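Local coordinates for putative cell adhesion protein (Bacteroides eggerthii, PDB 4GPV) that is probably a pilin of the FimA-like major fimbrial family, a building block of the adhesive pili of a gut bacterium, at residues Arg168-Gly173 with Asn306-Ala311; Phe55-Ala60 with Ala82-Tyr87; Gly114-Asn119 with Tyr250-Asp255; Ile160-Lys165 with Thr244-Phe249; Glu43-Asn48 with Leu131-Glu136. All blocks are in the same frame, centred on the assembly; numbering follows the deposited sequence.

Contact 1: Arg168-Gly173 with Asn306-Ala311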
# COMPACT_ATOMS: atom_id res chain seq x y z
N ARG A 168 16.07 15.66 20.16
CA ARG A 168 16.70 16.93 19.79
C ARG A 168 16.42 17.94 20.89
O ARG A 168 15.35 17.90 21.50
CB ARG A 168 16.18 17.44 18.43
CG ARG A 168 16.58 16.61 17.21
CD ARG A 168 15.80 17.00 15.96
NE ARG A 168 14.36 16.80 16.18
CZ ARG A 168 13.39 17.24 15.38
NH1 ARG A 168 13.68 17.90 14.26
NH2 ARG A 168 12.12 17.00 15.68
N LYS A 169 17.37 18.82 21.16
CA LYS A 169 17.21 19.83 22.20
C LYS A 169 17.28 21.20 21.58
O LYS A 169 17.95 21.38 20.57
CB LYS A 169 18.32 19.70 23.27
CG LYS A 169 18.38 18.35 23.98
CD LYS A 169 19.47 18.32 25.07
CE LYS A 169 20.88 18.20 24.52
NZ LYS A 169 21.88 18.11 25.61
N ASN A 170 16.65 22.19 22.24
CA ASN A 170 16.70 23.61 21.85
C ASN A 170 16.38 23.82 20.37
O ASN A 170 17.17 24.45 19.65
CB ASN A 170 18.08 24.18 22.19
CG ASN A 170 18.51 23.98 23.63
OD1 ASN A 170 17.72 24.09 24.57
ND2 ASN A 170 19.77 23.65 23.80
N MSE A 171 15.23 23.30 19.95
CA MSE A 171 14.79 23.43 18.56
C MSE A 171 14.35 24.86 18.25
O MSE A 171 14.37 25.26 17.09
CB MSE A 171 13.68 22.45 18.25
CG MSE A 171 14.16 21.04 18.11
SE MSE A 171 12.66 19.88 17.92
CE MSE A 171 11.95 20.49 16.15
N THR A 172 13.95 25.63 19.27
CA THR A 172 13.52 27.03 19.14
C THR A 172 14.24 27.88 20.19
O THR A 172 14.78 27.34 21.17
CB THR A 172 11.99 27.18 19.26
OG1 THR A 172 11.57 26.90 20.59
CG2 THR A 172 11.20 26.34 18.26
N GLY A 173 14.26 29.19 19.96
CA GLY A 173 14.87 30.14 20.89
C GLY A 173 16.32 30.47 20.62
O GLY A 173 16.79 31.51 21.08
N ASN A 306 18.46 13.13 17.37
CA ASN A 306 19.15 13.76 18.50
C ASN A 306 20.01 14.91 17.99
O ASN A 306 20.08 15.15 16.78
CB ASN A 306 19.94 12.74 19.35
CG ASN A 306 21.33 12.41 18.86
OD1 ASN A 306 21.55 12.22 17.67
ND2 ASN A 306 22.29 12.27 19.77
N GLY A 307 20.56 15.66 18.93
CA GLY A 307 21.40 16.82 18.66
C GLY A 307 20.87 18.09 19.28
O GLY A 307 19.66 18.26 19.45
N ASP A 308 21.78 19.01 19.65
CA ASP A 308 21.40 20.32 20.18
C ASP A 308 21.22 21.20 18.96
O ASP A 308 22.21 21.55 18.31
CB ASP A 308 22.46 20.87 21.16
CG ASP A 308 22.14 22.21 21.83
OD1 ASP A 308 21.23 22.93 21.34
OD2 ASP A 308 22.83 22.56 22.82
N VAL A 309 19.96 21.50 18.60
CA VAL A 309 19.64 22.25 17.39
C VAL A 309 20.23 23.66 17.41
O VAL A 309 20.90 24.02 16.46
CB VAL A 309 18.11 22.27 17.10
CG1 VAL A 309 17.76 23.28 16.00
CG2 VAL A 309 17.63 20.87 16.74
N ALA A 310 20.01 24.43 18.51
CA ALA A 310 20.51 25.80 18.64
C ALA A 310 22.02 25.86 18.41
O ALA A 310 22.50 26.85 17.86
CB ALA A 310 20.17 26.36 20.01
N ALA A 311 22.75 24.76 18.77
CA ALA A 311 24.19 24.60 18.65
C ALA A 311 24.69 23.97 17.32
O ALA A 311 25.89 23.75 17.18
CB ALA A 311 24.71 23.79 19.83
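Lys169 and Asp308 pair as neighbours in a parallel beta bridge that runs out into two loops, where strand 146-169 ends and the chain turns off strand 297-306 at Gly307. Lys169 is held through both its backbone N and its backbone O: the N donates to Gly307 O (2.9 Å), and the O accepts from Val309 N at 2.8 Å. Beyond it, Asn170 adopts left-handed backbone angles and the regular parallel pairing ends; Ala310 N still reaches Asn170 O, but weakly. The contact closes the end of a short parallel pairing in the FimA-like C-terminal domain, a family of the transthyretin clan. Its polar clasp is Asn170 ND2 to Asp308 OD1 (2.9 Å), nearly straight at 162°: the oxygen lies close to the amide plane of Asn170, whereas the donor stands 48° out of the carboxylate plane. Asp308 CG is anti to its backbone N (chi1 -177°), and the carboxylate comes back toward Asn170. On the side of Arg168, Val309 CG2 packs on CG of Met171, a selenomethionine, at 3.7 Å in the conformer given, and Val309 CB lies 3.5 Å from Asn170 O. Arg168 lays CB near Val309 CG2, while its guanidinium turns to salt bridges with Asp166 and Asp180. Ile178 of strand 176-193 covers both Arg168 and Val309.

Contact 2: Phe55-Ala60 with Ala82-Tyr87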
# COMPACT_ATOMS: atom_id res chain seq x y z
N PHE A 55 -13.64 -18.44 -14.64
CA PHE A 55 -13.11 -18.67 -15.99
C PHE A 55 -13.03 -20.11 -16.34
O PHE A 55 -12.76 -20.95 -15.49
CB PHE A 55 -11.70 -18.05 -16.12
CG PHE A 55 -11.70 -16.56 -15.94
CD1 PHE A 55 -12.16 -15.72 -16.94
CD2 PHE A 55 -11.28 -15.99 -14.75
CE1 PHE A 55 -12.19 -14.33 -16.76
CE2 PHE A 55 -11.30 -14.60 -14.56
CZ PHE A 55 -11.75 -13.79 -15.56
N ARG A 56 -13.21 -20.40 -17.63
CA ARG A 56 -13.07 -21.75 -18.17
C ARG A 56 -11.57 -22.05 -18.40
O ARG A 56 -10.73 -21.16 -18.25
CB ARG A 56 -13.91 -21.90 -19.45
CG ARG A 56 -15.38 -21.65 -19.16
CD ARG A 56 -16.30 -21.82 -20.34
NE ARG A 56 -17.66 -21.52 -19.88
CZ ARG A 56 -18.65 -21.06 -20.63
NH1 ARG A 56 -18.48 -20.93 -21.95
NH2 ARG A 56 -19.82 -20.79 -20.10
N GLU A 57 -11.24 -23.32 -18.77
CA GLU A 57 -9.86 -23.78 -19.00
C GLU A 57 -9.13 -22.87 -20.01
O GLU A 57 -7.95 -22.55 -19.80
CB GLU A 57 -9.87 -25.25 -19.46
CG GLU A 57 -8.51 -25.89 -19.74
CD GLU A 57 -7.50 -25.98 -18.61
OE1 GLU A 57 -7.91 -26.11 -17.43
OE2 GLU A 57 -6.28 -25.96 -18.91
N GLY A 58 -9.82 -22.45 -21.05
CA GLY A 58 -9.24 -21.60 -22.08
C GLY A 58 -9.28 -20.11 -21.84
O GLY A 58 -9.04 -19.34 -22.78
N GLY A 59 -9.62 -19.71 -20.62
CA GLY A 59 -9.66 -18.30 -20.21
C GLY A 59 -10.95 -17.54 -20.44
O GLY A 59 -11.05 -16.41 -20.00
N ALA A 60 -11.97 -18.13 -21.09
CA ALA A 60 -13.24 -17.41 -21.29
C ALA A 60 -14.00 -17.26 -19.98
O ALA A 60 -13.93 -18.14 -19.12
CB ALA A 60 -14.12 -18.14 -22.30
N ALA A 82 -17.94 -26.04 -16.57
CA ALA A 82 -16.73 -25.68 -17.31
C ALA A 82 -15.86 -24.70 -16.51
O ALA A 82 -14.71 -24.49 -16.90
CB ALA A 82 -17.09 -25.08 -18.66
N ALA A 83 -16.36 -24.11 -15.38
CA ALA A 83 -15.54 -23.21 -14.56
C ALA A 83 -14.33 -23.95 -13.99
O ALA A 83 -14.48 -25.05 -13.45
CB ALA A 83 -16.37 -22.62 -13.41
N LYS A 84 -13.13 -23.35 -14.12
CA LYS A 84 -11.86 -23.92 -13.64
C LYS A 84 -11.15 -23.05 -12.61
O LYS A 84 -10.39 -23.57 -11.79
CB LYS A 84 -10.90 -24.14 -14.82
CG LYS A 84 -11.37 -25.23 -15.79
CD LYS A 84 -11.33 -26.65 -15.21
CE LYS A 84 -9.93 -27.18 -14.98
NZ LYS A 84 -9.95 -28.49 -14.27
N LYS A 85 -11.35 -21.72 -12.68
CA LYS A 85 -10.69 -20.76 -11.78
C LYS A 85 -11.65 -19.72 -11.30
O LYS A 85 -12.47 -19.24 -12.09
CB LYS A 85 -9.54 -20.06 -12.52
CG LYS A 85 -8.25 -20.87 -12.67
CD LYS A 85 -7.39 -20.89 -11.40
CE LYS A 85 -6.59 -19.64 -11.15
NZ LYS A 85 -5.90 -19.71 -9.85
N ALA A 86 -11.53 -19.34 -10.02
CA ALA A 86 -12.32 -18.26 -9.42
C ALA A 86 -11.36 -17.20 -8.92
O ALA A 86 -10.36 -17.54 -8.27
CB ALA A 86 -13.18 -18.80 -8.28
N TYR A 87 -11.57 -15.94 -9.33
CA TYR A 87 -10.80 -14.79 -8.86
C TYR A 87 -11.75 -13.90 -8.12
O TYR A 87 -12.91 -13.72 -8.54
CB TYR A 87 -10.20 -14.05 -10.04
CG TYR A 87 -9.10 -14.79 -10.77
CD1 TYR A 87 -9.40 -15.71 -11.77
CD2 TYR A 87 -7.77 -14.45 -10.58
CE1 TYR A 87 -8.38 -16.38 -12.46
CE2 TYR A 87 -6.75 -15.07 -11.30
CZ TYR A 87 -7.06 -16.04 -12.24
OH TYR A 87 -6.05 -16.65 -12.94
O HOH W 1 -13.30 -25.40 -18.98
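Phe55 and Lys85 form an antiparallel hydrogen-bonded pair in which Phe55 N donates to Lys85 O (2.9 Å) and Phe55 O accepts two bonds, from Lys84 N at 2.8 Å and Lys85 N at 3.2 Å. Two residues thus face one, a classic beta bulge in the pairing of strands 50-56 and 83-90. Past the bulge the 55-60 chain folds into a type I turn from Arg56 to Gly59, and Arg56 CA brings its hydrogen to Ala82 O. A water accepts from Glu57 N and lies 2.7 Å from Ala82 O, within bonding distance. Around this end, the extended side chain of Arg56 passes Ala82 CB with CD at 3.8 Å, and its NE goes on to a salt bridge with Asp62. Lys84 is bent at chi2 and chi3; its CG sits 3.5 Å from Glu57 N, and in the Glu57 conformer given its CE is 3.4 Å from Glu57 OE1, with the ammonium beyond salt-bridge range. At the other end Tyr87 CD1 meets the edge of the Phe55 ring near its plane, 3.5 Å from Phe55 CD2, with the ring planes 76° apart. Leu109 of helix 106-111 touches both rings, and Tyr87 OH is hydrogen-bonded to Glu106.

Contact 3: Gly114-Asn119 with Tyr250-Asp255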
# COMPACT_ATOMS: atom_id res chain seq x y z
N GLY A 114 -5.13 -0.83 -10.58
CA GLY A 114 -5.82 0.30 -9.98
C GLY A 114 -4.78 1.34 -9.57
O GLY A 114 -3.59 1.01 -9.47
N SER A 115 -5.21 2.59 -9.32
CA SER A 115 -4.23 3.61 -8.93
C SER A 115 -4.27 3.83 -7.47
O SER A 115 -5.31 3.57 -6.85
CB SER A 115 -4.46 4.92 -9.68
OG SER A 115 -4.04 4.72 -11.03
N LEU A 116 -3.16 4.33 -6.89
CA LEU A 116 -3.18 4.55 -5.44
C LEU A 116 -4.08 5.73 -5.08
O LEU A 116 -4.55 5.79 -3.94
CB LEU A 116 -1.75 4.79 -4.92
CG LEU A 116 -1.55 4.95 -3.41
CD1 LEU A 116 -1.96 3.70 -2.63
CD2 LEU A 116 -0.09 5.32 -3.13
N MSE A 117 -4.25 6.69 -6.01
CA MSE A 117 -5.10 7.85 -5.77
C MSE A 117 -6.26 7.87 -6.72
O MSE A 117 -6.18 7.32 -7.83
CB MSE A 117 -4.34 9.20 -5.91
CG MSE A 117 -3.08 9.29 -5.08
SE MSE A 117 -3.48 9.38 -3.19
CE MSE A 117 -1.74 8.74 -2.51
N ASP A 118 -7.34 8.56 -6.31
CA ASP A 118 -8.51 8.72 -7.16
C ASP A 118 -8.17 9.74 -8.29
O ASP A 118 -7.02 10.18 -8.35
CB ASP A 118 -9.75 9.09 -6.33
CG ASP A 118 -9.80 10.48 -5.75
OD1 ASP A 118 -8.93 11.32 -6.11
OD2 ASP A 118 -10.76 10.77 -4.99
N ASN A 119 -9.14 10.15 -9.17
CA ASN A 119 -8.75 11.05 -10.27
C ASN A 119 -8.46 12.51 -9.87
O ASN A 119 -8.06 13.30 -10.74
CB ASN A 119 -9.75 10.99 -11.45
CG ASN A 119 -11.19 11.33 -11.14
OD1 ASN A 119 -11.53 11.71 -10.01
ND2 ASN A 119 -12.05 11.26 -12.17
N TYR A 250 -0.75 4.06 3.34
CA TYR A 250 -0.93 2.88 2.50
C TYR A 250 -0.23 3.17 1.21
O TYR A 250 -0.34 4.29 0.69
CB TYR A 250 -2.42 2.57 2.23
CG TYR A 250 -3.20 2.37 3.50
CD1 TYR A 250 -2.95 1.28 4.33
CD2 TYR A 250 -4.17 3.28 3.88
CE1 TYR A 250 -3.64 1.12 5.53
CE2 TYR A 250 -4.91 3.10 5.05
CZ TYR A 250 -4.63 2.03 5.88
OH TYR A 250 -5.33 1.91 7.05
N THR A 251 0.45 2.17 0.64
CA THR A 251 1.13 2.43 -0.64
C THR A 251 1.17 1.13 -1.43
O THR A 251 0.84 0.09 -0.89
CB THR A 251 2.55 3.01 -0.39
OG1 THR A 251 3.09 3.47 -1.64
CG2 THR A 251 3.51 1.99 0.24
N PHE A 252 1.59 1.19 -2.67
CA PHE A 252 1.70 -0.04 -3.42
C PHE A 252 3.18 -0.53 -3.52
O PHE A 252 4.13 0.19 -3.19
CB PHE A 252 1.08 0.12 -4.82
CG PHE A 252 -0.42 0.26 -4.80
CD1 PHE A 252 -1.20 -0.47 -3.90
CD2 PHE A 252 -1.07 1.08 -5.72
CE1 PHE A 252 -2.61 -0.33 -3.89
CE2 PHE A 252 -2.47 1.20 -5.72
CZ PHE A 252 -3.22 0.48 -4.81
N GLY A 253 3.34 -1.77 -4.00
CA GLY A 253 4.64 -2.42 -4.14
C GLY A 253 5.63 -1.57 -4.90
O GLY A 253 5.26 -0.88 -5.84
N ASN A 254 6.88 -1.56 -4.47
CA ASN A 254 7.90 -0.78 -5.15
C ASN A 254 9.28 -1.36 -4.83
O ASN A 254 9.78 -1.12 -3.74
CB ASN A 254 7.86 0.73 -4.76
CG ASN A 254 8.82 1.58 -5.57
OD1 ASN A 254 9.43 1.14 -6.57
ND2 ASN A 254 9.03 2.79 -5.13
N ASP A 255 9.90 -2.04 -5.81
CA ASP A 255 11.25 -2.65 -5.63
C ASP A 255 12.35 -1.60 -5.74
O ASP A 255 13.54 -1.89 -5.51
CB ASP A 255 11.49 -3.81 -6.63
CG ASP A 255 11.34 -3.47 -8.12
OD1 ASP A 255 11.42 -2.26 -8.47
OD2 ASP A 255 11.22 -4.40 -8.92
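The Phe252 ring takes Leu116 CD1 over the centre of one face, while the backbone carbon Ser115 C lies at its edge, near the ring plane. The methyl carbon is 4.0 Å from the ring centroid and 9° off the normal, a CH-pi contact in which it stands almost directly over the middle of the ring. The chain leading into Leu116 follows the rim: Phe252 CE2 is 3.4 Å from Leu116 N and 3.7 Å from Leu116 CB, so backbone and side chain of one residue wrap round one corner of the phenyl. Leu116 CG is anti to the backbone N (chi1 -176°), and both methyls beyond it touch the other segment. CD1 reaches the backbone there, 3.7 Å from Tyr250 O and 3.9 Å from Thr251 CA, and CD2 comes to 4.0 Å from Thr251 OG1. The contact rests on van der Waals touches and the CH-pi contact, without a direct hydrogen bond between the segments. It is buried near the middle of the molecule and made by two chains just as they leave their strands, which belong to different sheets. Leu116 fills the angle between Phe252 and the backbone of 250-251. Strand 176-193 backs the contact, with Ala188 touching both Leu116 and Thr251; Tyr208 of strand 207-209 touches Leu116 as well, and Val156 and Ala157 of strand 146-169 pack against Phe252.

Contact 4: Ile160-Lys165 with Thr244-Phe249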
# COMPACT_ATOMS: atom_id res chain seq x y z
N ILE A 160 2.74 1.46 5.93
CA ILE A 160 3.99 1.99 6.53
C ILE A 160 3.59 2.81 7.75
O ILE A 160 2.85 3.76 7.59
CB ILE A 160 4.80 2.83 5.50
CG1 ILE A 160 5.21 1.97 4.28
CG2 ILE A 160 6.06 3.47 6.19
CD1 ILE A 160 5.73 2.82 3.10
N GLN A 161 4.12 2.47 8.95
CA GLN A 161 3.83 3.22 10.18
C GLN A 161 5.09 3.94 10.62
O GLN A 161 6.17 3.37 10.51
CB GLN A 161 3.40 2.27 11.31
CG GLN A 161 1.96 1.80 11.16
CD GLN A 161 1.62 0.73 12.17
OE1 GLN A 161 2.01 -0.43 12.05
NE2 GLN A 161 0.89 1.12 13.20
N LEU A 162 4.94 5.15 11.19
CA LEU A 162 6.08 5.92 11.67
C LEU A 162 5.99 6.14 13.17
O LEU A 162 4.96 6.61 13.67
CB LEU A 162 6.15 7.27 10.93
CG LEU A 162 7.18 8.27 11.42
CD1 LEU A 162 8.61 7.73 11.24
CD2 LEU A 162 7.01 9.63 10.73
N ILE A 163 7.08 5.80 13.88
CA ILE A 163 7.30 6.06 15.32
C ILE A 163 8.46 7.06 15.42
O ILE A 163 9.56 6.74 14.96
CB ILE A 163 7.57 4.75 16.11
CG1 ILE A 163 6.36 3.80 16.07
CG2 ILE A 163 7.98 5.03 17.57
CD1 ILE A 163 6.67 2.41 16.55
N VAL A 164 8.24 8.24 16.03
CA VAL A 164 9.27 9.24 16.18
C VAL A 164 9.69 9.33 17.64
O VAL A 164 8.83 9.44 18.51
CB VAL A 164 8.78 10.61 15.65
CG1 VAL A 164 9.86 11.69 15.84
CG2 VAL A 164 8.36 10.50 14.18
N LYS A 165 10.98 9.18 17.90
CA LYS A 165 11.57 9.38 19.24
C LYS A 165 12.44 10.59 19.11
O LYS A 165 13.51 10.52 18.51
CB LYS A 165 12.33 8.13 19.71
CG LYS A 165 11.38 6.97 19.93
CD LYS A 165 12.08 5.68 20.22
CE LYS A 165 11.06 4.57 20.30
NZ LYS A 165 11.62 3.34 20.92
N THR A 244 4.71 5.24 20.69
CA THR A 244 3.41 5.41 20.03
C THR A 244 3.64 5.78 18.54
O THR A 244 4.60 6.49 18.19
CB THR A 244 2.53 6.43 20.75
OG1 THR A 244 3.03 7.74 20.51
CG2 THR A 244 2.41 6.16 22.24
N VAL A 245 2.70 5.35 17.68
CA VAL A 245 2.77 5.59 16.24
C VAL A 245 2.21 6.99 15.94
O VAL A 245 1.12 7.35 16.41
CB VAL A 245 1.99 4.47 15.49
CG1 VAL A 245 1.78 4.80 14.01
CG2 VAL A 245 2.67 3.11 15.65
N PHE A 246 2.94 7.77 15.13
CA PHE A 246 2.49 9.11 14.75
C PHE A 246 1.45 9.05 13.63
O PHE A 246 0.45 9.77 13.66
CB PHE A 246 3.68 9.98 14.30
CG PHE A 246 3.23 11.31 13.73
CD1 PHE A 246 2.67 12.29 14.56
CD2 PHE A 246 3.32 11.58 12.37
CE1 PHE A 246 2.22 13.52 14.04
CE2 PHE A 246 2.84 12.79 11.84
CZ PHE A 246 2.30 13.75 12.68
N ASN A 247 1.74 8.26 12.58
CA ASN A 247 0.81 8.13 11.45
C ASN A 247 1.14 6.86 10.68
O ASN A 247 2.13 6.17 10.98
CB ASN A 247 0.89 9.37 10.53
CG ASN A 247 2.14 9.45 9.64
OD1 ASN A 247 3.22 8.96 9.97
ND2 ASN A 247 2.00 10.02 8.46
N HIS A 248 0.36 6.60 9.64
CA HIS A 248 0.64 5.50 8.74
C HIS A 248 0.20 5.92 7.34
O HIS A 248 -0.65 6.81 7.20
CB HIS A 248 -0.07 4.21 9.20
CG HIS A 248 -1.56 4.27 9.11
ND1 HIS A 248 -2.31 4.76 10.15
CD2 HIS A 248 -2.38 3.90 8.10
CE1 HIS A 248 -3.57 4.69 9.75
NE2 HIS A 248 -3.66 4.18 8.52
N PHE A 249 0.79 5.28 6.33
CA PHE A 249 0.41 5.47 4.92
C PHE A 249 0.17 4.12 4.30
O PHE A 249 0.81 3.14 4.68
CB PHE A 249 1.52 6.19 4.13
CG PHE A 249 1.80 7.62 4.51
CD1 PHE A 249 0.86 8.62 4.25
CD2 PHE A 249 3.03 7.99 5.03
CE1 PHE A 249 1.13 9.95 4.58
CE2 PHE A 249 3.31 9.32 5.32
CZ PHE A 249 2.36 10.30 5.10
O HOH W 2 4.14 6.54 8.22
O HOH W 3 5.57 8.77 16.93
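Ile160 and Phe249 open an antiparallel ladder between strands 146-169 and 247-251, part of the sheet in the FimA-like C-terminal domain. Their two backbone bonds are Ile160 N to Phe249 O (2.8 Å) and Phe249 N to Ile160 O (2.9 Å). Gln161 and His248 follow as the non-hydrogen-bonded pair, Gln161 CG lying 3.7 Å from His248 CB. Leu162 N then bonds to Asn247 O, while Leu162 O receives the N of the residue before, Phe246, at 2.7 Å. Beside Gln161, Val245 CG2 touches two residues, 3.6 Å from Gln161 NE2 and 3.8 Å from Ile163 CG1, and the valine crosses both side chains at about a right angle. On the face of Ile160 and Leu162, Asn247 CG stands between the backbone N and the carbonyl carbon (chi1 75°), and Asn247 OD1 is 3.5 Å from Leu162 CB. Further out, Asp230 holds Asn247 ND2, Ala183 and Leu185 of strand 176-193 cover Asn247 and Phe249, and strand 297-306 bonds to the other edge of 160-165. Where the direct bonds stop, a water accepts from Val164 N and donates to Thr244 O at 2.8 Å.

Contact 5: Glu43-Asn48 with Leu131-Glu136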
# COMPACT_ATOMS: atom_id res chain seq x y z
N GLU A 43 -4.92 -7.49 10.62
CA GLU A 43 -5.81 -6.37 10.38
C GLU A 43 -7.24 -6.86 10.09
O GLU A 43 -7.46 -7.50 9.06
CB GLU A 43 -5.27 -5.59 9.17
CG GLU A 43 -6.04 -4.33 8.79
CD GLU A 43 -5.41 -3.01 9.20
OE1 GLU A 43 -4.23 -3.00 9.64
OE2 GLU A 43 -6.09 -1.97 9.04
N ASP A 44 -8.19 -6.51 10.97
CA ASP A 44 -9.60 -6.83 10.74
C ASP A 44 -10.05 -5.92 9.63
O ASP A 44 -10.08 -4.70 9.80
CB ASP A 44 -10.44 -6.67 12.02
CG ASP A 44 -10.32 -7.87 12.94
OD1 ASP A 44 -10.91 -8.92 12.61
OD2 ASP A 44 -9.63 -7.75 13.98
N ALA A 45 -10.22 -6.48 8.44
CA ALA A 45 -10.54 -5.70 7.26
C ALA A 45 -11.95 -5.95 6.84
O ALA A 45 -12.34 -7.08 6.57
CB ALA A 45 -9.59 -6.04 6.13
N VAL A 46 -12.73 -4.88 6.78
CA VAL A 46 -14.11 -5.00 6.37
C VAL A 46 -14.21 -5.23 4.85
O VAL A 46 -13.54 -4.58 4.06
CB VAL A 46 -14.97 -3.79 6.85
CG1 VAL A 46 -14.33 -2.45 6.51
CG2 VAL A 46 -16.41 -3.86 6.33
N ILE A 47 -15.06 -6.18 4.47
CA ILE A 47 -15.41 -6.42 3.07
C ILE A 47 -16.66 -5.60 2.82
O ILE A 47 -17.73 -5.98 3.30
CB ILE A 47 -15.63 -7.92 2.70
CG1 ILE A 47 -14.33 -8.75 2.86
CG2 ILE A 47 -16.21 -8.05 1.25
CD1 ILE A 47 -14.58 -10.29 2.76
N ASN A 48 -16.54 -4.47 2.14
CA ASN A 48 -17.69 -3.64 1.82
C ASN A 48 -18.49 -4.22 0.66
O ASN A 48 -19.73 -4.12 0.61
CB ASN A 48 -17.26 -2.23 1.50
CG ASN A 48 -16.68 -1.57 2.71
OD1 ASN A 48 -17.33 -1.55 3.78
ND2 ASN A 48 -15.47 -1.06 2.59
N LEU A 131 -10.02 -1.24 2.10
CA LEU A 131 -8.73 -1.68 1.58
C LEU A 131 -8.95 -2.73 0.48
O LEU A 131 -9.69 -3.68 0.69
CB LEU A 131 -7.84 -2.28 2.72
CG LEU A 131 -7.38 -1.25 3.75
CD1 LEU A 131 -6.81 -1.93 4.98
CD2 LEU A 131 -6.39 -0.26 3.11
N TRP A 132 -8.31 -2.55 -0.67
CA TRP A 132 -8.46 -3.53 -1.76
C TRP A 132 -7.83 -4.85 -1.34
O TRP A 132 -6.76 -4.84 -0.74
CB TRP A 132 -7.77 -3.03 -3.04
CG TRP A 132 -8.43 -1.85 -3.71
CD1 TRP A 132 -9.67 -1.34 -3.46
CD2 TRP A 132 -7.88 -1.08 -4.79
NE1 TRP A 132 -9.90 -0.27 -4.28
CE2 TRP A 132 -8.83 -0.10 -5.13
CE3 TRP A 132 -6.66 -1.12 -5.50
CZ2 TRP A 132 -8.61 0.86 -6.13
CZ3 TRP A 132 -6.42 -0.15 -6.49
CH2 TRP A 132 -7.40 0.82 -6.80
N MSE A 133 -8.50 -5.96 -1.64
CA MSE A 133 -8.03 -7.32 -1.37
C MSE A 133 -8.32 -8.18 -2.56
O MSE A 133 -9.26 -7.90 -3.31
CB MSE A 133 -8.70 -7.93 -0.12
CG MSE A 133 -8.35 -7.18 1.17
SE MSE A 133 -9.37 -7.89 2.66
CE MSE A 133 -10.89 -6.73 2.64
N SER A 134 -7.48 -9.18 -2.78
CA SER A 134 -7.72 -10.05 -3.91
C SER A 134 -7.23 -11.45 -3.60
O SER A 134 -6.41 -11.66 -2.70
CB SER A 134 -7.08 -9.50 -5.18
OG SER A 134 -5.66 -9.63 -5.12
N GLY A 135 -7.75 -12.41 -4.32
CA GLY A 135 -7.37 -13.81 -4.15
C GLY A 135 -7.90 -14.65 -5.27
O GLY A 135 -8.71 -14.18 -6.07
N GLU A 136 -7.45 -15.92 -5.35
CA GLU A 136 -7.93 -16.78 -6.43
C GLU A 136 -7.89 -18.23 -5.99
O GLU A 136 -7.10 -18.57 -5.12
CB GLU A 136 -7.07 -16.59 -7.71
CG GLU A 136 -5.64 -17.08 -7.58
CD GLU A 136 -4.68 -16.62 -8.66
OE1 GLU A 136 -4.24 -15.46 -8.61
OE2 GLU A 136 -4.32 -17.45 -9.53
O HOH W 4 -11.28 -2.85 4.17
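Ala45 and Met133 meet in the buried interior beside the sheet that contains both strand 40-46 and strand 133-138, strands which are not paired with each other. Met133, a selenomethionine, reaches across with its tip: CE lies 3.8 Å from Ala45 CB, 3.7 Å from Val46 O and 4.0 Å from Ile47 CG1, while SE is 3.9 Å from Ala45 CB. Its chain runs straight through chi2 and bends at chi3 (-93°), setting CE among three successive residues of the other chain; the side chain crosses that of Ile47 at about a right angle. Further along, Leu131 CD1 comes within 4.1 Å of Glu43 OE2. OE1 of that carboxylate is bonded to Trp338 NE1 and in a salt bridge with Lys159. Phe155 of strand 146-169 touches Glu43, Ala45, Leu131 and Met133 alike. Ala45 CA and Leu131 CA are 7.2 Å apart, and the backbones are joined by a water that donates to Val46 O (2.8 Å) and accepts from Leu131 N (2.9 Å). The direct contacts are thus van der Waals touches, most of them made by the selenomethionine tip, whereas Val46 O is met by the water and by Asn91 ND2, and Leu131 N by the same water.

The five contacts are strung along an elongated chain, with contacts 1 and 2 toward opposite ends, their centres 63 Å apart. Contacts 1 and 4 share strand 146-169, their centres 22 Å apart. Contact 4 passes into contact 3 along strand 247-251, where Thr251 CG2 packs on Ile160 CD1 at 3.7 Å. Contact 3 meets contact 5 through Trp132, whose CZ3 lies 3.7 Å from Phe252 CZ. Contact 5 in turn joins contact 2 by the salt bridge of Lys85 NZ with Glu136 OE2 (2.8 Å). Bound Tris (TRS), probably from the crystallisation liquor, lies beside contacts 3 and 4, close to the side chains of Tyr250 and Asn247.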